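PDB 4KOQ: single-stranded DNA-binding protein WHY3, chloroplastic from Arabidopsis thaliana, which binds single-stranded DNA in chloroplasts and nucleus, guarding the plastid genome against illegitimate recombination and repressing transcription of the kinesin gene KP1. Local coordinates for the interface of chains A and B. Sequence-based numbering; all coordinates share one arbitrary frame. Chains: chain A/B, Single-stranded DNA-binding protein WHY3, chloroplastic.

Contacts 1 and 2 are neighbouring patches of one subunit interface in the Whirly homotetramer, their C-alpha centres about 12 Å apart; each chain covers the Whirly domain of the longer protein. Helix 141-158 of chain B serves both: B:Ser149 and B:Phe153 face contact 2, B:Val154 and B:Leu158 contact 1. Chain A enters contact 2 with the last turns of its own helix 141-158 and contact 1 with the short helix 161-165. Chain B adds strand 20-27 and an N-terminal residue to contact 1. Helix-to-helix packing is continued by docking onto a strand end and adjoining loop, which probably lets the C-terminal helices tie subunits together.

Contact 1: the interface of chains A and B. Residues chain A 161, 164; chain B 11, 26-28, 154, 158.
This is a largely apolar subunit interface of the Whirly homotetramer, where A:Trp161 and A:Phe164 of helix 161-165 dock onto B:Pro26 at the end of strand 20-27 and help hold two copies of the Whirly domain together. B:Pro26 fills the corner between the two aromatic rings and offers a different carbon to each. Its CG lies over the face of the A:Trp161 indole, 3.9 Å from the centroid of the five-membered ring, and its CD packs close by, 3.6 Å from CE2. The indole is brought there with CG anti to its carbonyl carbon (chi1 -76°). CB of the proline sits over the centre of the A:Phe164 ring, 3.6 Å from the centroid, the two side chains sliding past each other in opposite directions. In A:Phe164 CG points away from the backbone nitrogen (chi1 155°), which directs the phenyl face to that CB. Beyond the proline, the outer end of the phenylalanine ring reaches the backbone where strand 20-27 gives way to loop. There CE1 approaches the amide N of B:Ala28 at 3.5 Å, with that nitrogen at the ring edge and in its plane. Helix 141-158 of chain B adds further apolar contacts. CG2 of B:Val154 touches CE2 of A:Phe164 at 3.8 Å, the side chains meeting at about a right angle, and CD2 of B:Leu158 packs more distantly against CZ. B:Val154 also borders the benzo part of A:Trp161 through CB and CG1, so one valine serves both rings. The proline over one face and a hydrogen bond at the edge probably limit rotation of the indole. CG2 of B:Val11 packs beside CD1 of A:Trp161, and the indole NE1 donates a bent hydrogen bond of 2.9 Å to the backbone O of B:Val11, which lies 11° out of the ring plane, the donor itself being tilted from the carbonyl plane.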
# COMPACT_ATOMS: atom_id res chain seq x y z
N TRP A 161 -8.01 8.07 8.50
CA TRP A 161 -7.86 8.65 7.20
C TRP A 161 -8.61 7.87 6.14
O TRP A 161 -8.83 8.36 5.05
CB TRP A 161 -6.38 8.81 6.81
CG TRP A 161 -5.73 9.98 7.52
CD1 TRP A 161 -6.16 10.61 8.63
CD2 TRP A 161 -4.56 10.67 7.10
NE1 TRP A 161 -5.29 11.63 8.98
CE2 TRP A 161 -4.31 11.68 8.04
CE3 TRP A 161 -3.69 10.51 6.04
CZ2 TRP A 161 -3.23 12.54 7.92
CZ3 TRP A 161 -2.61 11.36 5.93
CH2 TRP A 161 -2.41 12.38 6.85
N PHE A 164 -11.69 9.56 5.58
CA PHE A 164 -11.52 10.69 4.66
C PHE A 164 -11.47 10.19 3.24
O PHE A 164 -12.13 10.73 2.34
CB PHE A 164 -10.22 11.48 4.99
CG PHE A 164 -9.64 12.26 3.81
CD1 PHE A 164 -10.04 13.58 3.54
CD2 PHE A 164 -8.65 11.69 3.01
CE1 PHE A 164 -9.48 14.29 2.46
CE2 PHE A 164 -8.09 12.40 1.92
CZ PHE A 164 -8.51 13.71 1.65
N VAL B 11 -10.16 14.33 11.33
CA VAL B 11 -9.27 13.19 11.60
C VAL B 11 -7.80 13.60 11.53
O VAL B 11 -6.95 12.86 11.05
CB VAL B 11 -9.56 12.02 10.62
CG1 VAL B 11 -10.97 11.42 10.90
CG2 VAL B 11 -9.45 12.47 9.19
N PRO B 26 -5.76 15.81 6.19
CA PRO B 26 -5.89 15.76 4.74
C PRO B 26 -7.02 16.66 4.23
O PRO B 26 -8.00 16.94 4.93
CB PRO B 26 -6.17 14.28 4.47
CG PRO B 26 -6.53 13.71 5.74
CD PRO B 26 -6.18 14.57 6.85
N ARG B 27 -6.85 17.10 2.99
CA ARG B 27 -7.82 17.94 2.29
C ARG B 27 -8.07 17.35 0.92
O ARG B 27 -7.12 17.03 0.19
CB ARG B 27 -7.25 19.34 2.13
CG ARG B 27 -7.12 20.11 3.40
CD ARG B 27 -8.52 20.42 3.94
NE ARG B 27 -8.47 21.38 5.02
CZ ARG B 27 -8.73 21.10 6.30
NH1 ARG B 27 -9.08 19.88 6.68
NH2 ARG B 27 -8.65 22.05 7.20
N ALA B 28 -9.34 17.22 0.55
CA ALA B 28 -9.73 16.47 -0.64
C ALA B 28 -9.41 17.22 -1.92
O ALA B 28 -9.35 18.44 -1.90
CB ALA B 28 -11.24 16.18 -0.58
N VAL B 154 -2.35 8.12 1.26
CA VAL B 154 -3.23 9.22 0.90
C VAL B 154 -2.96 9.75 -0.50
O VAL B 154 -3.84 10.33 -1.12
CB VAL B 154 -3.19 10.34 1.97
CG1 VAL B 154 -2.01 11.24 1.78
CG2 VAL B 154 -4.50 11.10 1.96
N LEU B 158 -5.41 11.91 -3.07
CA LEU B 158 -5.21 13.32 -3.34
C LEU B 158 -5.19 13.65 -4.82
O LEU B 158 -5.52 14.80 -5.21
CB LEU B 158 -3.97 13.90 -2.67
CG LEU B 158 -3.86 13.71 -1.16
CD1 LEU B 158 -2.58 14.34 -0.62
CD2 LEU B 158 -5.05 14.20 -0.39

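Contact 2: the interface of chains A and B. Residues chain A 152, 155-156; chain B 149, 153.
A:Pro156 lays CB and CG of its ring on the face of B:Phe153, an apolar contact between the two 141-158 helices. CB stands over the centre of the phenyl ring, 3.5 Å from its centroid, while CG is displaced toward the CB-bearing end of the phenyl and meets CD1 at 3.5 Å. The side chains cross at a slant, and the stiff pyrrolidine meets a flat surface. B:Phe153 can present that face because its CG is directed away from the backbone nitrogen (chi1 164°), with chi2 at 84° turning the ring toward the proline. Replacing B:Phe153 with alanine is likely to strip A:Pro156 of its aromatic cover and open a gap between the helices. One helical turn earlier in chain B, B:Ser149 fits against A:Asn152 and A:Leu155. Its CB lies 3.4 Å from the amide oxygen OD1 of A:Asn152 and 3.8 Å from CD1 of A:Leu155, a snug fit for a small side chain. A water bridges the two chains beside this contact. Water 1 bonds to the backbone O of A:Asn152 at 2.8 Å, and the hydroxyl OG and backbone O of B:Ser149 hold it at the longer distance of 3.2 Å. The serine OG points toward chain A with its bond anti to the backbone nitrogen (chi1 168°). Farther out, B:Ser149 and B:Phe153, like A:Asn152 and A:Pro156, lie four residues apart, about one turn, which puts each pair on one side of its helix. Together, proline-on-phenyl packing and the water bridge join the helices of neighbouring subunits within the homotetramer.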
# COMPACT_ATOMS: atom_id res chain seq x y z
N ASN A 152 1.09 -1.88 7.77
CA ASN A 152 1.06 -0.75 6.84
C ASN A 152 -0.34 -0.53 6.27
O ASN A 152 -0.78 0.61 6.08
CB ASN A 152 2.09 -0.92 5.73
CG ASN A 152 3.43 -0.39 6.13
OD1 ASN A 152 3.54 0.69 6.69
ND2 ASN A 152 4.49 -1.16 5.84
N LEU A 155 -2.67 1.07 9.32
CA LEU A 155 -2.34 2.35 9.93
C LEU A 155 -3.26 3.52 9.51
O LEU A 155 -3.74 4.25 10.37
CB LEU A 155 -0.87 2.69 9.71
CG LEU A 155 0.17 2.18 10.72
CD1 LEU A 155 1.58 2.38 10.17
CD2 LEU A 155 0.07 2.86 12.04
N PRO A 156 -3.51 3.69 8.20
CA PRO A 156 -4.43 4.77 7.76
C PRO A 156 -5.85 4.65 8.29
O PRO A 156 -6.49 5.67 8.55
CB PRO A 156 -4.39 4.70 6.24
CG PRO A 156 -3.53 3.58 5.90
CD PRO A 156 -2.83 3.05 7.07
N SER B 149 3.75 5.82 6.00
CA SER B 149 2.64 4.94 5.67
C SER B 149 1.38 5.73 5.31
O SER B 149 0.73 5.44 4.29
CB SER B 149 2.39 3.94 6.81
OG SER B 149 1.16 3.24 6.69
N PHE B 153 -0.42 6.05 1.63
CA PHE B 153 -1.85 5.77 1.56
C PHE B 153 -2.63 6.89 0.87
O PHE B 153 -3.52 6.66 0.03
CB PHE B 153 -2.42 5.51 2.94
CG PHE B 153 -3.90 5.59 3.01
CD1 PHE B 153 -4.67 4.48 2.67
CD2 PHE B 153 -4.55 6.74 3.39
CE1 PHE B 153 -6.03 4.54 2.70
CE2 PHE B 153 -5.94 6.79 3.42
CZ PHE B 153 -6.67 5.69 3.07
O HOH W 1 -0.34 2.48 3.99